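Local coordinates for protein CRISPR-associated endonuclease Cas3-HD (Methanocaldococcus jannaschii, PDB 3S4L) that acts in CRISPR interference as a metal-dependent HD-domain nuclease, cutting single-stranded DNA with magnesium and single-stranded RNA without any cation, at residues A[188-191]-A[192-196]. Sequence-based numbering, arbitrary orientation.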
loop_
_atom_site.group_PDB
_atom_site.type_symbol
_atom_site.label_atom_id
_atom_site.label_comp_id
_atom_site.label_asym_id
_atom_site.label_seq_id
_atom_site.Cartn_x
_atom_site.Cartn_y
_atom_site.Cartn_z
ATOM N N VAL A 188 6.051 -4.928 9.658
ATOM C CA VAL A 188 7.004 -4.323 8.732
ATOM C C VAL A 188 8.430 -4.893 8.861
ATOM O O VAL A 188 9.084 -5.175 7.858
ATOM C CB VAL A 188 7.028 -2.788 8.846
ATOM C CG1 VAL A 188 7.998 -2.223 7.822
ATOM C CG2 VAL A 188 5.610 -2.217 8.652
ATOM N N ILE A 189 8.906 -5.072 10.088
ATOM C CA ILE A 189 10.194 -5.723 10.285
ATOM C C ILE A 189 10.193 -7.082 9.598
ATOM O O ILE A 189 11.093 -7.395 8.810
ATOM C CB ILE A 189 10.508 -5.902 11.791
ATOM C CG1 ILE A 189 10.816 -4.549 12.427
ATOM C CG2 ILE A 189 11.684 -6.868 11.998
ATOM C CD1 ILE A 189 10.938 -4.596 13.933
ATOM N N GLU A 190 9.169 -7.883 9.889
ATOM C CA GLU A 190 9.033 -9.214 9.298
ATOM C C GLU A 190 9.009 -9.135 7.776
ATOM O O GLU A 190 9.492 -10.034 7.089
ATOM C CB GLU A 190 7.763 -9.901 9.815
ATOM C CG GLU A 190 7.792 -11.421 9.738
ATOM C CD GLU A 190 6.475 -12.066 10.155
ATOM O OE1 GLU A 190 6.431 -13.315 10.267
ATOM O OE2 GLU A 190 5.484 -11.327 10.363
ATOM N N MET A 191 8.455 -8.051 7.245
ATOM C CA MET A 191 8.411 -7.862 5.801
ATOM C C MET A 191 9.773 -7.520 5.230
ATOM O O MET A 191 10.227 -8.134 4.272
ATOM C CB MET A 191 7.435 -6.739 5.453
ATOM C CG MET A 191 5.996 -7.196 5.390
ATOM S SD MET A 191 5.519 -7.619 3.712
ATOM C CE MET A 191 5.366 -5.955 3.030
ATOM N N SER A 192 10.405 -6.518 5.831
ATOM C CA SER A 192 11.682 -5.985 5.373
ATOM C C SER A 192 12.752 -7.053 5.352
ATOM O O SER A 192 13.639 -7.039 4.499
ATOM C CB SER A 192 12.118 -4.858 6.303
ATOM O OG SER A 192 11.037 -3.975 6.524
ATOM N N VAL A 193 12.671 -7.973 6.305
ATOM C CA VAL A 193 13.613 -9.079 6.375
ATOM C C VAL A 193 13.425 -10.040 5.219
ATOM O O VAL A 193 14.335 -10.255 4.417
ATOM C CB VAL A 193 13.436 -9.881 7.665
ATOM C CG1 VAL A 193 14.133 -11.224 7.538
ATOM C CG2 VAL A 193 13.971 -9.101 8.852
ATOM N N ARG A 194 12.230 -10.613 5.141
ATOM C CA ARG A 194 11.942 -11.632 4.147
ATOM C C ARG A 194 12.121 -11.079 2.742
ATOM O O ARG A 194 12.161 -11.829 1.762
ATOM C CB ARG A 194 10.547 -12.228 4.375
ATOM C CG ARG A 194 10.407 -12.826 5.786
ATOM C CD ARG A 194 9.559 -14.097 5.812
ATOM N NE ARG A 194 8.237 -13.862 6.390
ATOM C CZ ARG A 194 7.319 -14.805 6.602
ATOM N NH1 ARG A 194 7.569 -16.072 6.290
ATOM N NH2 ARG A 194 6.145 -14.475 7.129
ATOM N N ALA A 195 12.263 -9.761 2.655
ATOM C CA ALA A 195 12.485 -9.098 1.375
ATOM C C ALA A 195 13.972 -8.822 1.108
ATOM O O ALA A 195 14.421 -8.872 -0.036
ATOM C CB ALA A 195 11.668 -7.821 1.298
ATOM N N ARG A 196 14.727 -8.530 2.166
ATOM C CA ARG A 196 16.184 -8.428 2.082
ATOM C C ARG A 196 16.804 -9.738 1.614
ATOM O O ARG A 196 17.834 -9.748 0.949
ATOM C CB ARG A 196 16.776 -8.135 3.462
ATOM C CG ARG A 196 16.655 -6.716 3.964
ATOM C CD ARG A 196 17.747 -6.425 5.005
ATOM N NE ARG A 196 17.758 -7.385 6.110
ATOM C CZ ARG A 196 17.001 -7.276 7.199
ATOM N NH1 ARG A 196 16.168 -6.253 7.320
ATOM N NH2 ARG A 196 17.071 -8.188 8.164
#
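Val-188 O is gripped twice by Ser-192, one helical turn further on: Ser-192 N donates to Val-188 O at 2.8 Å, and Ser-192 OG donates to the same oxygen at 2.7 Å. The hydroxyl reaches it because OG stands anti to its own carbonyl carbon (chi1 -47°), folded back over the preceding turn; it arrives 45° out of the carbonyl plane. The hydroxyl of the buried Ser-192 thus finds an acceptor within its own helix. Next along, Val-193 N binds Ile-189 O at 3.0 Å. Val-193 CG2 lies 3.3 Å from Ile-189 O. The Arg-194 N to Glu-190 O bond is weak at 3.4 Å. On this solvent-facing side the Glu-190 and Arg-194 side chains run alongside each other. Glu-190 is extended and Arg-194 bent at chi2 and chi3, bringing Glu-190 OE1 within 3.4 Å of Arg-194 NH2. Carboxylate and guanidinium planes are 15° apart, yet OE1 lies well out of the guanidinium plane, so this i to i+4 salt bridge acts through charge alone. Met-191 packs against Phe-114, Ala-117 and Met-121 of helix 110-121, and Ser-192 touches Val-145 of helix 142-149. This is an amphipathic helix of the mostly helical HD domain; the side chain of Val-188 is about 11 Å from that of the metal ligand His-91, and the side chain of Met-191 about 11 Å from that of the metal ligand His-123.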